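Putative histidinol-phosphate aminotransferase (Burkholderia pseudomallei, PDB 3P1T) probably transfers the amino group of L-histidinol phosphate to 2-oxoglutarate in histidine biosynthesis, as a pyridoxal 5'-phosphate-dependent aminotransferase. Local coordinates at residues A[157-160]-A[161-165]; A[72-76]-A[77-81]. All coordinates share one frame; numbering follows the deposited sequence. Where two conformers were deposited one is given.

Contact 1: residues A[157-160]-A[161-165]; sequences LDQL and RQRAG
Leu-157 and Arg-161 meet one turn apart near the C-terminal end of helix 154-163, and their backbones form one rung of the i to i+4 hydrogen-bond ladder that runs through this contact. Arg-161 N gives a hydrogen to Leu-157 O at 2.9 Å, Arg-163 N does the same to Gln-159 O, and Ala-164 N closes the last turn on Leu-160 O at 2.8 Å. At Gln-162 the ladder is poorer: its N makes a weak i to i+4 bond to Asp-158 O and a weak i to i+3 bond to Gln-159 O, each with an N-H...O angle of 133°.

The arginine makes the main van der Waals contact. Its CG stands anti to its own carbonyl carbon (chi1 -78°) and the chain runs extended to NE, which carries the guanidinium back along the helix until Leu-157 CB lies over one face, 3.9 Å from Arg-161 NH1. Beyond this, Arg-161 NH2 forms a salt bridge with Glu-190. Leu-160 turns to the sheet, against Val-139 and Leu-141, and Ala-164 also packs on Val-139.

Among the polar side chains, Gln-159 and Arg-163 run side by side in the same direction; Arg-163 NH1 bonds instead to Val-133 O.

The chemistry is that of an amphipathic helix in a beta-alpha-beta unit: Leu-160 and Ala-164 pack the helix end on strand 137-142, Leu-157 lies on the loops beside it, and the arginines anchor the last turn to neighbouring segments.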
loop_
_atom_site.group_PDB
_atom_site.type_symbol
_atom_site.label_atom_id
_atom_site.label_comp_id
_atom_site.label_asym_id
_atom_site.label_seq_id
_atom_site.Cartn_x
_atom_site.Cartn_y
_atom_site.Cartn_z
ATOM N N LEU A 157 32.318 -3.380 -0.866
ATOM C CA LEU A 157 31.437 -4.106 0.047
ATOM C C LEU A 157 32.158 -4.476 1.347
ATOM O O LEU A 157 31.574 -4.337 2.426
ATOM C CB LEU A 157 30.882 -5.368 -0.624
ATOM C CG LEU A 157 29.717 -5.141 -1.595
ATOM C CD1 LEU A 157 29.421 -6.378 -2.401
ATOM C CD2 LEU A 157 28.459 -4.713 -0.854
ATOM N N ASP A 158 33.439 -4.914 1.239
ATOM C CA ASP A 158 34.301 -5.276 2.362
ATOM C C ASP A 158 34.501 -4.062 3.275
ATOM O O ASP A 158 34.292 -4.183 4.482
ATOM C CB ASP A 158 35.640 -5.815 1.849
ATOM C CG ASP A 158 36.641 -6.200 2.919
ATOM O OD1 ASP A 158 36.240 -6.880 3.897
ATOM O OD2 ASP A 158 37.828 -5.809 2.790
ATOM N N GLN A 159 34.826 -2.884 2.690
ATOM C CA GLN A 159 35.031 -1.630 3.409
ATOM C C GLN A 159 33.731 -1.183 4.087
ATOM O O GLN A 159 33.774 -0.842 5.270
ATOM C CB GLN A 159 35.546 -0.546 2.462
ATOM C CG GLN A 159 36.403 0.514 3.156
ATOM C CD GLN A 159 36.755 1.719 2.304
ATOM O OE1 GLN A 159 37.013 2.807 2.832
ATOM N NE2 GLN A 159 36.770 1.582 0.981
ATOM N N LEU A 160 32.579 -1.234 3.373
ATOM C CA LEU A 160 31.268 -0.849 3.918
ATOM C C LEU A 160 30.876 -1.708 5.113
ATOM O O LEU A 160 30.462 -1.164 6.140
ATOM C CB LEU A 160 30.168 -0.939 2.859
ATOM C CG LEU A 160 30.196 0.106 1.774
ATOM C CD1 LEU A 160 29.474 -0.388 0.531
ATOM C CD2 LEU A 160 29.649 1.419 2.270
ATOM N N ARG A 161 31.067 -3.042 5.009
ATOM C CA ARG A 161 30.712 -3.988 6.069
ATOM C C ARG A 161 31.559 -3.780 7.345
ATOM O O ARG A 161 31.069 -4.102 8.433
ATOM C CB ARG A 161 30.844 -5.420 5.571
ATOM C CG ARG A 161 29.651 -5.794 4.722
ATOM C CD ARG A 161 29.807 -7.079 3.939
ATOM N NE ARG A 161 28.584 -7.332 3.174
ATOM C CZ ARG A 161 28.530 -7.957 2.002
ATOM N NH1 ARG A 161 29.642 -8.404 1.424
ATOM N NH2 ARG A 161 27.365 -8.123 1.387
ATOM N N GLN A 162 32.789 -3.209 7.209
ATOM C CA GLN A 162 33.732 -2.935 8.302
ATOM C C GLN A 162 33.498 -1.548 8.913
ATOM O O GLN A 162 33.619 -1.381 10.133
ATOM C CB GLN A 162 35.193 -3.039 7.807
ATOM C CG GLN A 162 35.665 -4.465 7.473
ATOM C CD GLN A 162 37.105 -4.563 6.992
ATOM O OE1 GLN A 162 37.858 -3.580 6.942
ATOM N NE2 GLN A 162 37.526 -5.771 6.633
ATOM N N ARG A 163 33.156 -0.549 8.069
ATOM C CA ARG A 163 32.957 0.840 8.495
ATOM C C ARG A 163 31.505 1.249 8.851
ATOM O O ARG A 163 31.353 2.100 9.723
ATOM C CB ARG A 163 33.430 1.803 7.400
ATOM C CG ARG A 163 34.940 1.871 7.231
ATOM C CD ARG A 163 35.319 3.096 6.429
ATOM N NE ARG A 163 36.681 3.537 6.737
ATOM C CZ ARG A 163 37.003 4.335 7.756
ATOM N NH1 ARG A 163 36.065 4.770 8.592
ATOM N NH2 ARG A 163 38.266 4.690 7.957
ATOM N N ALA A 164 30.463 0.733 8.179
ATOM C CA ALA A 164 29.083 1.182 8.459
ATOM C C ALA A 164 28.501 0.612 9.758
ATOM O O ALA A 164 28.887 -0.480 10.192
ATOM C CB ALA A 164 28.164 0.798 7.311
ATOM N N GLY A 165 27.548 1.367 10.329
ATOM C CA GLY A 165 26.753 0.979 11.488
ATOM C C GLY A 165 25.676 -0.001 11.053
ATOM O O GLY A 165 25.503 -1.050 11.678
#

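Contact 2: residues A[72-76]-A[77-81]; sequences MLVRG and IDECF
Glu-79 reaches back from the first turn of helix 76-87 to the backbone of Arg-75, and this reach buries more of its surface than any other residue here. Its CG stands anti to the backbone N (chi1 175°) and the chain stays extended, bringing the carboxylate to the end of strand 71-74. Arg-75 N donates to Glu-79 OE1 at 2.8 Å in a nearly straight bond, arriving on the anti side and 23° out of the carboxylate plane. Asn-228 also bonds OE1, while OE2 takes a salt bridge from Arg-83 and a hydrogen bond from Gln-224 NE2.

Gly-76 is the joint between strand and helix. Its phi of 72° follows an inverse gamma turn centred on Arg-75, and its carbonyl oxygen accepts a hydrogen from Cys-80 N at 3.2 Å, an i to i+4 bond of the helical kind.

Val-74 completes the trio, its side chain crossing that of Glu-79 with CG1 4.0 Å from Glu-79 CG. Its other methyl, CG2, lies 4.3 Å from Cys-80 CB, and Phe-193 of the central sheet packs on both Val-74 and Cys-80.

The Arg-75 side chain turns elsewhere, to a salt bridge with Asp-233, and Asp-78 OD2 accepts a hydrogen bond from Phe-226 N of the second subunit. A buried carboxylate thus fastens strand end to helix, and its salt bridge and amide donors would probably favour the ionised form beside the subunit interface.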
loop_
_atom_site.group_PDB
_atom_site.type_symbol
_atom_site.label_atom_id
_atom_site.label_comp_id
_atom_site.label_asym_id
_atom_site.label_seq_id
_atom_site.Cartn_x
_atom_site.Cartn_y
_atom_site.Cartn_z
HETATM N N MSE A 72 10.054 -9.396 4.874
HETATM C CA MSE A 72 8.900 -8.510 5.006
HETATM C C MSE A 72 8.441 -8.049 3.608
HETATM O O MSE A 72 9.285 -7.591 2.814
HETATM C CB MSE A 72 9.302 -7.327 5.881
HETATM C CG MSE A 72 8.151 -6.452 6.292
HETATM SE SE MSE A 72 8.666 -5.050 7.518
HETATM C CE MSE A 72 9.456 -3.903 6.353
ATOM N N LEU A 73 7.134 -8.236 3.286
ATOM C CA LEU A 73 6.535 -7.826 2.009
ATOM C C LEU A 73 6.216 -6.329 2.116
ATOM O O LEU A 73 5.590 -5.913 3.096
ATOM C CB LEU A 73 5.291 -8.685 1.671
ATOM C CG LEU A 73 4.506 -8.350 0.370
ATOM C CD1 LEU A 73 5.371 -8.478 -0.890
ATOM C CD2 LEU A 73 3.314 -9.254 0.218
ATOM N N VAL A 74 6.714 -5.516 1.173
ATOM C CA VAL A 74 6.572 -4.061 1.267
ATOM C C VAL A 74 6.048 -3.430 -0.031
ATOM O O VAL A 74 6.182 -4.003 -1.118
ATOM C CB VAL A 74 7.929 -3.396 1.649
ATOM C CG1 VAL A 74 8.330 -3.724 3.074
ATOM C CG2 VAL A 74 9.046 -3.759 0.675
ATOM N N ARG A 75 5.495 -2.215 0.102
ATOM C CA ARG A 75 5.032 -1.393 -1.008
ATOM C C ARG A 75 6.242 -0.648 -1.629
ATOM O O ARG A 75 6.360 0.590 -1.493
ATOM C CB ARG A 75 3.960 -0.412 -0.526
ATOM C CG ARG A 75 3.075 0.129 -1.635
ATOM C CD ARG A 75 1.780 -0.635 -1.599
ATOM N NE ARG A 75 1.602 -1.469 -2.772
ATOM C CZ ARG A 75 0.636 -2.361 -2.909
ATOM N NH1 ARG A 75 -0.227 -2.578 -1.921
ATOM N NH2 ARG A 75 0.543 -3.069 -4.018
ATOM N N GLY A 76 7.151 -1.429 -2.236
ATOM C CA GLY A 76 8.342 -0.924 -2.901
ATOM C C GLY A 76 9.425 -0.397 -1.992
ATOM O O GLY A 76 9.362 -0.522 -0.755
ATOM N N ILE A 77 10.429 0.221 -2.624
ATOM C CA ILE A 77 11.605 0.754 -1.949
ATOM C C ILE A 77 11.193 1.939 -1.028
ATOM O O ILE A 77 11.844 2.110 0.008
ATOM C CB ILE A 77 12.731 1.123 -2.978
ATOM C CG1 ILE A 77 14.091 1.473 -2.309
ATOM C CG2 ILE A 77 12.300 2.166 -3.986
ATOM C CD1 ILE A 77 14.671 0.461 -1.314
ATOM N N ASP A 78 10.091 2.681 -1.331
ATOM C CA ASP A 78 9.645 3.794 -0.457
ATOM C C ASP A 78 9.247 3.272 0.922
ATOM O O ASP A 78 9.753 3.806 1.908
ATOM C CB ASP A 78 8.485 4.618 -1.059
ATOM C CG ASP A 78 8.819 5.542 -2.221
ATOM O OD1 ASP A 78 9.883 5.342 -2.865
ATOM O OD2 ASP A 78 7.979 6.408 -2.548
ATOM N N GLU A 79 8.378 2.222 1.006
ATOM C CA GLU A 79 8.004 1.660 2.315
ATOM C C GLU A 79 9.227 1.101 3.026
ATOM O O GLU A 79 9.387 1.304 4.224
ATOM C CB GLU A 79 6.930 0.567 2.209
ATOM C CG GLU A 79 6.664 -0.082 3.565
ATOM C CD GLU A 79 5.491 -1.021 3.728
ATOM O OE1 GLU A 79 4.894 -1.437 2.710
ATOM O OE2 GLU A 79 5.165 -1.335 4.893
ATOM N N CYS A 80 10.068 0.387 2.281
ATOM C CA CYS A 80 11.295 -0.219 2.760
ATOM C C CYS A 80 12.180 0.834 3.472
ATOM O O CYS A 80 12.563 0.632 4.630
ATOM C CB CYS A 80 12.029 -0.864 1.589
ATOM S SG CYS A 80 13.651 -1.548 2.018
ATOM N N PHE A 81 12.470 1.966 2.780
ATOM C CA PHE A 81 13.319 3.033 3.296
ATOM C C PHE A 81 12.695 3.664 4.536
ATOM O O PHE A 81 13.412 3.930 5.497
ATOM C CB PHE A 81 13.588 4.112 2.218
ATOM C CG PHE A 81 14.672 5.090 2.610
ATOM C CD1 PHE A 81 14.380 6.199 3.408
ATOM C CD2 PHE A 81 15.993 4.882 2.219
ATOM C CE1 PHE A 81 15.387 7.052 3.834
ATOM C CE2 PHE A 81 16.994 5.745 2.632
ATOM C CZ PHE A 81 16.685 6.819 3.445
#

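Overall arrangement
Following the chain from the N terminus, contact 2 comes first, at the turn from strand 71-74 into helix 76-87; contact 1 follows, on the last turns of helix 154-163. Each is a local contact within one continuous run of residues, so neither closes a long loop, and the two stand in series without nesting or crossing. Their centres are about 23 Å apart and they do not touch. The seven-stranded mixed sheet relates them: contact 2 joins strand 71-74, outermost in this chain, to a helix that touches the second subunit, whereas contact 1 lies on the crossover between the parallel strands 137-142 and 166-170, untouched by the other subunit.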